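Local coordinates for protein N-acetylgalactosaminyltransferase 7 (Homo sapiens, PDB 6IWR) that belongs to a glycosyltransferase family whose members join a GT-A fold domain to a ricin-type beta-trefoil lectin domain, at residues G495-G500 with Q509-N514; Q524-G529 with S533-T538; K564-S569 with V575-C580. One frame throughout, in Å; residues are numbered along the deposited sequence.

Overall arrangement
All three interactions lie in the ricin-type beta-trefoil lectin domain and follow one another along the chain, each closing before the next begins. The centres of interactions 1 and 2 are about 9 Å apart, whereas interaction 3 lies about 13 Å from interaction 2 and about 14 Å from interaction 1. Strand 511-514 of interaction 1 and both strands of interaction 2 belong to one antiparallel sheet; interaction 3 is a separate two-stranded hairpin, 565-568 with 575-578. Backbone hydrogen bonds tie Val497 to Val535 and Ser533 to Ile577. Val575 touches Val497, Val535 and Leu566, and Leu566 also touches Val535, consistent with all three contacts sharing the apolar interior of the lectin domain.

Interaction 1 (G495-G500 with Q509-N514); sequences GFVELG and QLFRIN
Val497 and Phe511 meet through a single methyl group and the far end of a ring: Val497 CG2 lies 4.3 Å from Phe511 CZ. The methyl approaches obliquely, and the contact is a light apolar touch between two buried side chains whose CB atoms both point across the gap. Phe511 reaches over because its ring is turned beside its own backbone N, with CG anti to the carbonyl carbon (chi1 -61°), which sends CZ out toward the valine. A second touch, polar in character, lies at the other end of the contact, where Gln509 NE2 comes within 4.3 Å of Gly500 O, too far for a hydrogen bond. The amide is instead held from both ends by the residues that follow Gly500: NE2 donates a hydrogen bond to Pro501 O and OE1 accepts one from His503 N, which would fix its rotation. No hydrogen bond links 495-500 to 509-514, so these parts of the beta-trefoil meet by interior packing and not as paired strands. Each segment finds its backbone partners elsewhere in the domain. Glu498 and Gly500 hydrogen-bond through their backbones to Asp487 and Cys485 of strand 484-487, and Val497 to Val535 of strand 534-539. Strand 511-514 runs between strands 471-474 and 519-521, with the Phe511 side chain touching Leu519 and Gln521 of the latter.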
ATOM      1  N   GLY A 495     -10.418   1.092  -8.298  1.00 51.65           N
ATOM      2  CA  GLY A 495      -9.436   0.711  -9.298  1.00 44.60           C
ATOM      3  C   GLY A 495     -10.060  -0.065 -10.438  1.00 48.42           C
ATOM      4  O   GLY A 495     -11.174  -0.580 -10.351  1.00 48.63           O
ATOM      5  N   PHE A 496      -9.322  -0.146 -11.541  1.00 48.96           N
ATOM      6  CA  PHE A 496      -9.797  -0.828 -12.739  1.00 43.88           C
ATOM      7  C   PHE A 496      -9.115  -2.177 -12.908  1.00 42.25           C
ATOM      8  O   PHE A 496      -7.885  -2.279 -12.856  1.00 41.54           O
ATOM      9  CB  PHE A 496      -9.581   0.020 -13.983  1.00 44.66           C
ATOM     10  CG  PHE A 496     -10.388   1.254 -13.991  1.00 50.07           C
ATOM     11  CD1 PHE A 496     -11.770   1.177 -13.944  1.00 49.15           C
ATOM     12  CD2 PHE A 496      -9.777   2.497 -14.045  1.00 49.26           C
ATOM     13  CE1 PHE A 496     -12.540   2.324 -13.948  1.00 53.86           C
ATOM     14  CE2 PHE A 496     -10.538   3.658 -14.050  1.00 45.22           C
ATOM     15  CZ  PHE A 496     -11.922   3.573 -13.999  1.00 51.40           C
ATOM     16  N   VAL A 497      -9.925  -3.193 -13.115  1.00 38.52           N
ATOM     17  CA  VAL A 497      -9.468  -4.563 -13.272  1.00 34.96           C
ATOM     18  C   VAL A 497      -8.823  -4.698 -14.640  1.00 34.26           C
ATOM     19  O   VAL A 497      -9.226  -4.027 -15.591  1.00 34.85           O
ATOM     20  CB  VAL A 497     -10.672  -5.508 -13.077  1.00 34.73           C
ATOM     21  CG1 VAL A 497     -11.062  -6.228 -14.353  1.00 33.57           C
ATOM     22  CG2 VAL A 497     -10.452  -6.443 -11.916  1.00 35.33           C
ATOM     23  N   GLU A 498      -7.793  -5.536 -14.741  1.00 42.64           N
ATOM     24  CA  GLU A 498      -7.040  -5.704 -15.981  1.00 36.52           C
ATOM     25  C   GLU A 498      -6.984  -7.171 -16.384  1.00 32.80           C
ATOM     26  O   GLU A 498      -7.519  -8.064 -15.710  1.00 32.37           O
ATOM     27  CB  GLU A 498      -5.624  -5.149 -15.835  1.00 39.83           C
ATOM     28  CG  GLU A 498      -5.566  -3.900 -14.988  1.00 46.48           C
ATOM     29  CD  GLU A 498      -4.154  -3.373 -14.815  1.00 55.11           C
ATOM     30  OE1 GLU A 498      -3.250  -3.877 -15.516  1.00 58.64           O
ATOM     31  OE2 GLU A 498      -3.951  -2.461 -13.978  1.00 59.03           O
ATOM     32  N   LEU A 499      -6.317  -7.411 -17.508  1.00 31.05           N
ATOM     33  CA  LEU A 499      -6.047  -8.754 -17.996  1.00 30.38           C
ATOM     34  C   LEU A 499      -4.590  -9.097 -17.716  1.00 32.33           C
ATOM     35  O   LEU A 499      -3.702  -8.264 -17.898  1.00 37.19           O
ATOM     36  CB  LEU A 499      -6.336  -8.861 -19.496  1.00 27.21           C
ATOM     37  CG  LEU A 499      -6.520 -10.256 -20.100  1.00 27.57           C
ATOM     38  CD1 LEU A 499      -7.896 -10.762 -19.746  1.00 26.82           C
ATOM     39  CD2 LEU A 499      -6.295 -10.272 -21.622  1.00 32.37           C
ATOM     40  N   GLY A 500      -4.341 -10.316 -17.259  1.00 31.66           N
ATOM     41  CA  GLY A 500      -2.977 -10.765 -17.107  1.00 31.70           C
ATOM     42  C   GLY A 500      -2.842 -12.236 -17.420  1.00 33.30           C
ATOM     43  O   GLY A 500      -3.833 -12.953 -17.570  1.00 36.72           O
ATOM     44  N   GLN A 509      -6.552 -13.331  -9.064  1.00 32.98           N
ATOM     45  CA  GLN A 509      -7.148 -13.863 -10.280  1.00 31.27           C
ATOM     46  C   GLN A 509      -8.339 -14.759  -9.985  1.00 32.52           C
ATOM     47  O   GLN A 509      -8.717 -15.579 -10.830  1.00 37.82           O
ATOM     48  CB  GLN A 509      -6.109 -14.619 -11.094  1.00 28.43           C
ATOM     49  CG  GLN A 509      -5.127 -13.724 -11.761  1.00 28.28           C
ATOM     50  CD  GLN A 509      -4.201 -14.482 -12.678  1.00 31.26           C
ATOM     51  OE1 GLN A 509      -4.291 -15.713 -12.798  1.00 32.57           O
ATOM     52  NE2 GLN A 509      -3.320 -13.757 -13.356  1.00 22.89           N
ATOM     53  N   LEU A 510      -8.946 -14.601  -8.811  1.00 35.43           N
ATOM     54  CA  LEU A 510     -10.069 -15.418  -8.356  1.00 32.45           C
ATOM     55  C   LEU A 510     -11.302 -14.545  -8.184  1.00 30.34           C
ATOM     56  O   LEU A 510     -11.217 -13.453  -7.613  1.00 27.04           O
ATOM     57  CB  LEU A 510      -9.732 -16.085  -7.031  1.00 29.74           C
ATOM     58  CG  LEU A 510     -10.702 -17.155  -6.574  1.00 32.58           C
ATOM     59  CD1 LEU A 510     -10.154 -18.495  -7.048  1.00 32.22           C
ATOM     60  CD2 LEU A 510     -10.911 -17.117  -5.051  1.00 31.17           C
ATOM     61  N   PHE A 511     -12.442 -15.022  -8.671  1.00 33.06           N
ATOM     62  CA  PHE A 511     -13.698 -14.289  -8.538  1.00 30.02           C
ATOM     63  C   PHE A 511     -14.821 -15.261  -8.210  1.00 26.42           C
ATOM     64  O   PHE A 511     -14.683 -16.480  -8.346  1.00 25.65           O
ATOM     65  CB  PHE A 511     -14.016 -13.495  -9.804  1.00 28.77           C
ATOM     66  CG  PHE A 511     -12.977 -12.459 -10.132  1.00 32.71           C
ATOM     67  CD1 PHE A 511     -11.847 -12.797 -10.881  1.00 30.54           C
ATOM     68  CD2 PHE A 511     -13.112 -11.148  -9.672  1.00 28.83           C
ATOM     69  CE1 PHE A 511     -10.886 -11.849 -11.164  1.00 28.90           C
ATOM     70  CE2 PHE A 511     -12.153 -10.200  -9.952  1.00 26.34           C
ATOM     71  CZ  PHE A 511     -11.050 -10.542 -10.708  1.00 31.02           C
ATOM     72  N   ARG A 512     -15.932 -14.719  -7.735  1.00 25.75           N
ATOM     73  CA  ARG A 512     -17.138 -15.516  -7.577  1.00 33.42           C
ATOM     74  C   ARG A 512     -18.316 -14.684  -8.048  1.00 31.84           C
ATOM     75  O   ARG A 512     -18.322 -13.456  -7.916  1.00 32.89           O
ATOM     76  CB  ARG A 512     -17.362 -16.002  -6.120  1.00 28.76           C
ATOM     77  CG  ARG A 512     -17.271 -14.906  -5.090  1.00 30.87           C
ATOM     78  CD  ARG A 512     -17.028 -15.437  -3.701  1.00 30.50           C
ATOM     79  NE  ARG A 512     -18.014 -14.870  -2.802  1.00 38.07           N
ATOM     80  CZ  ARG A 512     -17.870 -13.712  -2.164  1.00 45.51           C
ATOM     81  NH1 ARG A 512     -16.749 -12.983  -2.305  1.00 36.79           N
ATOM     82  NH2 ARG A 512     -18.854 -13.287  -1.372  1.00 39.60           N
ATOM     83  N   ILE A 513     -19.302 -15.355  -8.627  1.00 30.65           N
ATOM     84  CA  ILE A 513     -20.545 -14.716  -9.031  1.00 30.44           C
ATOM     85  C   ILE A 513     -21.673 -15.239  -8.156  1.00 31.39           C
ATOM     86  O   ILE A 513     -21.829 -16.452  -7.974  1.00 31.46           O
ATOM     87  CB  ILE A 513     -20.855 -14.934 -10.522  1.00 31.60           C
ATOM     88  CG1 ILE A 513     -21.891 -13.908 -10.976  1.00 32.76           C
ATOM     89  CG2 ILE A 513     -21.434 -16.285 -10.745  1.00 32.28           C
ATOM     90  CD1 ILE A 513     -22.275 -14.076 -12.382  1.00 39.66           C
ATOM     91  N   ASN A 514     -22.467 -14.304  -7.650  1.00 37.62           N
ATOM     92  CA  ASN A 514     -23.602 -14.474  -6.761  1.00 38.53           C
ATOM     93  C   ASN A 514     -24.828 -15.004  -7.480  1.00 36.12           C
ATOM     94  O   ASN A 514     -25.033 -14.763  -8.668  1.00 34.39           O
ATOM     95  CB  ASN A 514     -24.020 -13.115  -6.200  1.00 38.37           C
ATOM     96  CG  ASN A 514     -23.656 -12.967  -4.813  1.00 41.55           C
ATOM     97  OD1 ASN A 514     -23.287 -13.952  -4.167  1.00 54.02           O
ATOM     98  ND2 ASN A 514     -23.764 -11.748  -4.294  1.00 42.10           N
TER

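Interaction 2 (Q524-G529 with S533-T538); sequences QCLTKG and SKVMIT
Thr527 and Met536 face each other at the middle of a beta hairpin of the trefoil, where strands 524-529 and 534-538 run antiparallel with an angle of 132° between their directions. They form a hydrogen-bonded pair: Met536 N donates a hydrogen bond to Thr527 O at 3.0 Å, and Thr527 N donates one to Met536 O. Cys525 and Thr538 make the next such pair toward the open end, with Cys525 N 2.9 Å from Thr538 O. Between them, Leu526 and Ile537 are a non-hydrogen-bonded pair whose side chains turn to the opposite face of the sheet from Thr527 and Met536. There Leu526 forks: CD1 packs on Val535 CG1 at 3.5 Å, and CD2 on Ile537 CG1 at 3.8 Å, so one leucine bridges two residues of the facing strand. Gln524, bent at chi2 (-100°), folds its amide back over the Thr538 carbonyl and crosses Ile537 at about a right angle; its OE1 accepts a hydrogen bond from Asn493 N. Farther out, Cys525 is joined to Cys540 by a disulfide, and Leu526 O accepts a hydrogen bond from Trp548 NE1. On the Thr527 face, OG1 is anti to the backbone N (chi1 168°) and hydrogen-bonded to Glu547 OE1, while the methyl CG2 lies alongside the Met536 chain, 3.5 Å from Met536 CE.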
ATOM      1  N   GLN A 524     -15.127  -6.984  -2.355  1.00 49.19           N
ATOM      2  CA  GLN A 524     -15.429  -6.072  -3.445  1.00 43.09           C
ATOM      3  C   GLN A 524     -16.310  -6.669  -4.524  1.00 43.91           C
ATOM      4  O   GLN A 524     -16.438  -7.871  -4.632  1.00 43.58           O
ATOM      5  CB  GLN A 524     -14.147  -5.533  -4.067  1.00 48.88           C
ATOM      6  CG  GLN A 524     -13.108  -5.055  -3.071  1.00 51.94           C
ATOM      7  CD  GLN A 524     -13.099  -3.562  -2.896  1.00 46.86           C
ATOM      8  OE1 GLN A 524     -12.589  -2.829  -3.724  1.00 47.19           O
ATOM      9  NE2 GLN A 524     -13.666  -3.109  -1.811  1.00 50.21           N
ATOM     10  N   CYS A 525     -16.920  -5.797  -5.314  1.00 42.09           N
ATOM     11  CA  CYS A 525     -17.676  -6.176  -6.504  1.00 42.17           C
ATOM     12  C   CYS A 525     -17.175  -5.444  -7.743  1.00 41.83           C
ATOM     13  O   CYS A 525     -16.624  -4.345  -7.666  1.00 43.59           O
ATOM     14  CB  CYS A 525     -19.164  -5.887  -6.333  1.00 39.00           C
ATOM     15  SG  CYS A 525     -19.860  -6.909  -5.178  1.00 59.80           S
ATOM     16  N   LEU A 526     -17.337  -6.089  -8.897  1.00 38.67           N
ATOM     17  CA  LEU A 526     -17.076  -5.445 -10.172  1.00 40.02           C
ATOM     18  C   LEU A 526     -18.349  -4.746 -10.621  1.00 41.86           C
ATOM     19  O   LEU A 526     -19.456  -5.255 -10.412  1.00 41.60           O
ATOM     20  CB  LEU A 526     -16.624  -6.424 -11.264  1.00 35.60           C
ATOM     21  CG  LEU A 526     -15.618  -7.559 -11.055  1.00 42.12           C
ATOM     22  CD1 LEU A 526     -14.473  -7.477 -12.035  1.00 34.62           C
ATOM     23  CD2 LEU A 526     -15.070  -7.575  -9.653  1.00 39.98           C
ATOM     24  N   THR A 527     -18.182  -3.568 -11.218  1.00 41.57           N
ATOM     25  CA  THR A 527     -19.284  -2.814 -11.793  1.00 43.46           C
ATOM     26  C   THR A 527     -18.747  -2.033 -12.980  1.00 40.14           C
ATOM     27  O   THR A 527     -17.580  -2.168 -13.354  1.00 43.63           O
ATOM     28  CB  THR A 527     -19.948  -1.891 -10.766  1.00 44.05           C
ATOM     29  OG1 THR A 527     -20.827  -0.998 -11.453  1.00 45.84           O
ATOM     30  CG2 THR A 527     -18.902  -1.085 -10.021  1.00 41.06           C
ATOM     31  N   LYS A 528     -19.601  -1.211 -13.569  1.00 42.37           N
ATOM     32  CA  LYS A 528     -19.265  -0.460 -14.770  1.00 45.96           C
ATOM     33  C   LYS A 528     -18.785   0.925 -14.364  1.00 55.43           C
ATOM     34  O   LYS A 528     -19.502   1.658 -13.676  1.00 63.95           O
ATOM     35  CB  LYS A 528     -20.472  -0.370 -15.704  1.00 48.49           C
ATOM     36  CG  LYS A 528     -20.193   0.363 -16.994  1.00 55.14           C
ATOM     37  CD  LYS A 528     -20.595   1.819 -16.882  1.00 68.27           C
ATOM     38  CE  LYS A 528     -22.082   1.979 -17.124  1.00 60.84           C
ATOM     39  NZ  LYS A 528     -22.319   2.991 -18.191  1.00 75.07           N
ATOM     40  N   GLY A 529     -17.573   1.275 -14.770  1.00 51.65           N
ATOM     41  CA  GLY A 529     -17.083   2.587 -14.422  1.00 65.56           C
ATOM     42  C   GLY A 529     -17.475   3.626 -15.451  1.00 75.52           C
ATOM     43  O   GLY A 529     -16.819   3.740 -16.491  1.00 80.21           O
ATOM     44  N   SER A 533     -16.050   2.332 -20.464  1.00 74.72           N
ATOM     45  CA  SER A 533     -16.506   0.960 -20.587  1.00 53.07           C
ATOM     46  C   SER A 533     -15.626   0.028 -19.782  1.00 49.70           C
ATOM     47  O   SER A 533     -15.656  -1.191 -20.000  1.00 46.21           O
ATOM     48  CB  SER A 533     -16.505   0.541 -22.055  1.00 59.25           C
ATOM     49  OG  SER A 533     -17.694   0.972 -22.705  1.00 74.10           O
ATOM     50  N   LYS A 534     -14.793   0.593 -18.908  1.00 50.00           N
ATOM     51  CA  LYS A 534     -13.919  -0.176 -18.044  1.00 39.50           C
ATOM     52  C   LYS A 534     -14.717  -0.796 -16.910  1.00 44.41           C
ATOM     53  O   LYS A 534     -15.772  -0.298 -16.499  1.00 47.14           O
ATOM     54  CB  LYS A 534     -12.816   0.688 -17.452  1.00 38.42           C
ATOM     55  CG  LYS A 534     -11.840   1.241 -18.433  1.00 40.91           C
ATOM     56  CD  LYS A 534     -11.380   2.614 -17.955  1.00 43.44           C
ATOM     57  CE  LYS A 534      -9.875   2.722 -17.816  1.00 44.22           C
ATOM     58  NZ  LYS A 534      -9.379   3.962 -18.486  1.00 49.45           N
ATOM     59  N   VAL A 535     -14.183  -1.905 -16.410  1.00 41.21           N
ATOM     60  CA  VAL A 535     -14.727  -2.615 -15.269  1.00 38.17           C
ATOM     61  C   VAL A 535     -13.913  -2.234 -14.052  1.00 40.29           C
ATOM     62  O   VAL A 535     -12.685  -2.388 -14.030  1.00 42.77           O
ATOM     63  CB  VAL A 535     -14.695  -4.127 -15.505  1.00 33.57           C
ATOM     64  CG1 VAL A 535     -15.237  -4.866 -14.303  1.00 32.09           C
ATOM     65  CG2 VAL A 535     -15.475  -4.428 -16.742  1.00 34.65           C
ATOM     66  N   MET A 536     -14.601  -1.751 -13.041  1.00 42.20           N
ATOM     67  CA  MET A 536     -14.015  -1.211 -11.838  1.00 42.40           C
ATOM     68  C   MET A 536     -14.303  -2.164 -10.683  1.00 44.17           C
ATOM     69  O   MET A 536     -15.227  -2.975 -10.749  1.00 42.75           O
ATOM     70  CB  MET A 536     -14.611   0.178 -11.605  1.00 54.43           C
ATOM     71  CG  MET A 536     -14.075   1.004 -10.455  1.00 63.66           C
ATOM     72  SD  MET A 536     -15.138   2.455 -10.289  1.00 60.18           S
ATOM     73  CE  MET A 536     -16.744   1.685 -10.498  1.00 51.60           C
ATOM     74  N   ILE A 537     -13.484  -2.075  -9.637  1.00 49.00           N
ATOM     75  CA  ILE A 537     -13.626  -2.847  -8.404  1.00 42.90           C
ATOM     76  C   ILE A 537     -13.919  -1.867  -7.272  1.00 53.04           C
ATOM     77  O   ILE A 537     -13.164  -0.907  -7.083  1.00 53.95           O
ATOM     78  CB  ILE A 537     -12.343  -3.632  -8.093  1.00 41.25           C
ATOM     79  CG1 ILE A 537     -12.440  -5.067  -8.514  1.00 46.71           C
ATOM     80  CG2 ILE A 537     -12.126  -3.728  -6.605  1.00 55.20           C
ATOM     81  CD1 ILE A 537     -11.744  -5.956  -7.503  1.00 40.10           C
ATOM     82  N   THR A 538     -14.994  -2.097  -6.511  1.00 50.56           N
ATOM     83  CA  THR A 538     -15.288  -1.217  -5.379  1.00 50.27           C
ATOM     84  C   THR A 538     -15.864  -2.006  -4.231  1.00 52.28           C
ATOM     85  O   THR A 538     -16.175  -3.191  -4.354  1.00 47.74           O
ATOM     86  CB  THR A 538     -16.315  -0.119  -5.677  1.00 48.14           C
ATOM     87  OG1 THR A 538     -16.659  -0.116  -7.067  1.00 59.30           O
ATOM     88  CG2 THR A 538     -15.774   1.230  -5.260  1.00 48.88           C
TER

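Interaction 3 (K564-S569 with V575-C580); sequences KCLDRS and VFISNC
Asp567 and Phe576 run alongside each other in the same direction, in a beta hairpin of the trefoil. Their backbones form a hydrogen-bonded antiparallel pair, with Phe576 N 2.9 Å from Asp567 O. Starting at CB, the aspartate first meets the aromatic ring, Asp567 CB lying 3.4 Å from Phe576 CE1; the same CB also lies beside Ser578 OG. Asp567 CG lies 3.7 Å from Phe576 CE1, and the carboxylate is turned 49° from the ring plane. At the tip, OD2 accepts a hydrogen bond from the serine hydroxyl through its anti lone pair, with Asp567 OD2 to Ser578 OG at 2.7 Å. That hydroxyl is brought within reach because OG sits between the backbone N and the carbonyl carbon of Ser578 (chi1 48°); it also has a weak hydrogen bond to Gln587 OE1. The place of OD1 is less certain, and its apparent bond to Arg568 N is doubtful. The Phe576 ring leans over strand 565-568, with Asp567 O above the centre of one face and Ser578 CB at its edge, in the ring plane. Beyond Ser578 the hairpin is closed covalently by the Cys565-Cys580 disulfide, whose SG atoms are 2.0 Å apart with a torsion of 98°. On the other face of the sheet, Leu566 CD1 touches Val575 CG1 at 4.0 Å and Ile577 CG2 at 3.9 Å. Arg568, on the same face, forms a salt bridge with Glu570, donates a hydrogen bond to Lys588 O and makes a cation-pi contact with Trp589, whose NE1 hydrogen-bonds to Leu566 O. The aliphatic side chains of this face pack into the domain: Leu566 and Val575 rest on Ile486 of strand 484-487 and on Val535 of strand 534-539, while Leu566 also packs against Phe557 of strand 556-559.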
ATOM      1  N   LYS A 564     -24.462  -5.044 -22.512  1.00 40.89           N
ATOM      2  CA  LYS A 564     -23.140  -5.311 -23.077  1.00 42.87           C
ATOM      3  C   LYS A 564     -22.475  -6.556 -22.488  1.00 43.41           C
ATOM      4  O   LYS A 564     -22.810  -7.021 -21.391  1.00 38.36           O
ATOM      5  CB  LYS A 564     -22.250  -4.076 -22.896  1.00 44.11           C
ATOM      6  CG  LYS A 564     -22.757  -2.859 -23.704  1.00 42.57           C
ATOM      7  CD  LYS A 564     -21.910  -1.635 -23.429  1.00 43.73           C
ATOM      8  CE  LYS A 564     -22.277  -0.451 -24.265  1.00 39.66           C
ATOM      9  NZ  LYS A 564     -21.491   0.723 -23.804  1.00 62.03           N
ATOM     10  N   CYS A 565     -21.541  -7.110 -23.263  1.00 42.62           N
ATOM     11  CA  CYS A 565     -20.779  -8.317 -22.957  1.00 41.68           C
ATOM     12  C   CYS A 565     -19.404  -7.974 -22.361  1.00 39.79           C
ATOM     13  O   CYS A 565     -18.772  -6.981 -22.722  1.00 37.86           O
ATOM     14  CB  CYS A 565     -20.595  -9.153 -24.230  1.00 38.27           C
ATOM     15  SG  CYS A 565     -21.926 -10.250 -24.692  1.00 50.51           S
ATOM     16  N   LEU A 566     -18.960  -8.775 -21.399  1.00 38.36           N
ATOM     17  CA  LEU A 566     -17.582  -8.628 -20.959  1.00 31.87           C
ATOM     18  C   LEU A 566     -16.664  -8.874 -22.159  1.00 32.42           C
ATOM     19  O   LEU A 566     -16.875  -9.813 -22.929  1.00 35.72           O
ATOM     20  CB  LEU A 566     -17.289  -9.587 -19.795  1.00 30.95           C
ATOM     21  CG  LEU A 566     -16.062  -9.219 -18.941  1.00 29.94           C
ATOM     22  CD1 LEU A 566     -16.132  -7.754 -18.527  1.00 29.21           C
ATOM     23  CD2 LEU A 566     -15.896 -10.090 -17.716  1.00 25.45           C
ATOM     24  N   ASP A 567     -15.678  -8.003 -22.365  1.00 34.93           N
ATOM     25  CA  ASP A 567     -14.787  -8.110 -23.524  1.00 34.80           C
ATOM     26  C   ASP A 567     -13.363  -7.871 -23.047  1.00 35.22           C
ATOM     27  O   ASP A 567     -13.136  -7.374 -21.941  1.00 35.31           O
ATOM     28  CB  ASP A 567     -15.148  -7.097 -24.646  1.00 36.18           C
ATOM     29  CG  ASP A 567     -14.723  -7.557 -26.077  1.00 40.26           C
ATOM     30  OD1 ASP A 567     -13.913  -8.512 -26.252  1.00 37.44           O
ATOM     31  OD2 ASP A 567     -15.236  -6.931 -27.043  1.00 34.48           O
ATOM     32  N   ARG A 568     -12.399  -8.226 -23.883  1.00 37.16           N
ATOM     33  CA  ARG A 568     -10.985  -8.074 -23.571  1.00 41.52           C
ATOM     34  C   ARG A 568     -10.166  -7.730 -24.807  1.00 41.51           C
ATOM     35  O   ARG A 568     -10.595  -7.998 -25.906  1.00 40.44           O
ATOM     36  CB  ARG A 568     -10.447  -9.349 -22.923  1.00 35.96           C
ATOM     37  CG  ARG A 568     -10.071 -10.433 -23.905  1.00 34.31           C
ATOM     38  CD  ARG A 568      -9.944 -11.763 -23.223  1.00 31.73           C
ATOM     39  NE  ARG A 568      -9.924 -12.831 -24.193  1.00 32.98           N
ATOM     40  CZ  ARG A 568     -10.896 -13.709 -24.344  1.00 34.46           C
ATOM     41  NH1 ARG A 568     -11.964 -13.645 -23.587  1.00 30.84           N
ATOM     42  NH2 ARG A 568     -10.798 -14.648 -25.255  1.00 39.07           N
ATOM     43  N   SER A 569      -8.993  -7.132 -24.628  1.00 36.57           N
ATOM     44  CA  SER A 569      -8.080  -6.932 -25.744  1.00 41.67           C
ATOM     45  C   SER A 569      -6.954  -7.945 -25.910  1.00 46.00           C
ATOM     46  O   SER A 569      -6.616  -8.303 -27.019  1.00 60.22           O
ATOM     47  CB  SER A 569      -7.485  -5.540 -25.736  1.00 41.57           C
ATOM     48  OG  SER A 569      -6.609  -5.397 -26.826  1.00 38.69           O
ATOM     49  N   VAL A 575      -9.552  -5.033 -19.981  1.00 32.82           N
ATOM     50  CA  VAL A 575     -10.853  -5.640 -19.738  1.00 31.54           C
ATOM     51  C   VAL A 575     -11.908  -4.548 -19.824  1.00 34.54           C
ATOM     52  O   VAL A 575     -11.841  -3.552 -19.091  1.00 42.26           O
ATOM     53  CB  VAL A 575     -10.911  -6.337 -18.371  1.00 30.72           C
ATOM     54  CG1 VAL A 575     -12.349  -6.710 -18.052  1.00 27.71           C
ATOM     55  CG2 VAL A 575     -10.003  -7.552 -18.346  1.00 30.00           C
ATOM     56  N   PHE A 576     -12.891  -4.731 -20.691  1.00 31.58           N
ATOM     57  CA  PHE A 576     -13.945  -3.729 -20.801  1.00 37.83           C
ATOM     58  C   PHE A 576     -15.238  -4.447 -21.157  1.00 36.04           C
ATOM     59  O   PHE A 576     -15.260  -5.670 -21.310  1.00 35.67           O
ATOM     60  CB  PHE A 576     -13.570  -2.659 -21.831  1.00 32.07           C
ATOM     61  CG  PHE A 576     -13.158  -3.230 -23.148  1.00 33.83           C
ATOM     62  CD1 PHE A 576     -14.121  -3.555 -24.103  1.00 38.81           C
ATOM     63  CD2 PHE A 576     -11.820  -3.479 -23.437  1.00 34.74           C
ATOM     64  CE1 PHE A 576     -13.767  -4.102 -25.331  1.00 35.02           C
ATOM     65  CE2 PHE A 576     -11.456  -4.036 -24.677  1.00 35.16           C
ATOM     66  CZ  PHE A 576     -12.438  -4.343 -25.620  1.00 31.31           C
ATOM     67  N   ILE A 577     -16.326  -3.682 -21.276  1.00 37.72           N
ATOM     68  CA  ILE A 577     -17.596  -4.192 -21.794  1.00 37.10           C
ATOM     69  C   ILE A 577     -17.922  -3.466 -23.095  1.00 40.07           C
ATOM     70  O   ILE A 577     -17.796  -2.242 -23.183  1.00 46.09           O
ATOM     71  CB  ILE A 577     -18.759  -4.043 -20.791  1.00 35.91           C
ATOM     72  CG1 ILE A 577     -18.963  -2.585 -20.394  1.00 37.25           C
ATOM     73  CG2 ILE A 577     -18.547  -4.880 -19.562  1.00 28.84           C
ATOM     74  CD1 ILE A 577     -20.209  -2.373 -19.569  1.00 37.41           C
ATOM     75  N   SER A 578     -18.336  -4.220 -24.103  1.00 39.50           N
ATOM     76  CA  SER A 578     -18.701  -3.668 -25.397  1.00 42.97           C
ATOM     77  C   SER A 578     -19.970  -4.368 -25.876  1.00 45.28           C
ATOM     78  O   SER A 578     -20.451  -5.300 -25.233  1.00 48.03           O
ATOM     79  CB  SER A 578     -17.561  -3.831 -26.389  1.00 37.89           C
ATOM     80  OG  SER A 578     -17.091  -5.152 -26.320  1.00 47.46           O
ATOM     81  N   ASN A 579     -20.529  -3.909 -27.004  1.00 45.76           N
ATOM     82  CA  ASN A 579     -21.802  -4.439 -27.503  1.00 37.92           C
ATOM     83  C   ASN A 579     -21.663  -5.905 -27.884  1.00 37.92           C
ATOM     84  O   ASN A 579     -20.729  -6.278 -28.593  1.00 37.99           O
ATOM     85  CB  ASN A 579     -22.267  -3.631 -28.711  1.00 33.69           C
ATOM     86  CG  ASN A 579     -22.847  -2.309 -28.320  1.00 42.00           C
ATOM     87  OD1 ASN A 579     -23.911  -2.248 -27.726  1.00 47.74           O
ATOM     88  ND2 ASN A 579     -22.152  -1.235 -28.638  1.00 48.14           N
ATOM     89  N   CYS A 580     -22.593  -6.745 -27.432  1.00 43.26           N
ATOM     90  CA  CYS A 580     -22.406  -8.179 -27.629  1.00 42.65           C
ATOM     91  C   CYS A 580     -22.284  -8.492 -29.107  1.00 43.68           C
ATOM     92  O   CYS A 580     -23.094  -8.038 -29.920  1.00 47.60           O
ATOM     93  CB  CYS A 580     -23.547  -9.000 -27.012  1.00 37.64           C
ATOM     94  SG  CYS A 580     -23.557  -9.118 -25.190  1.00 56.50           S
TER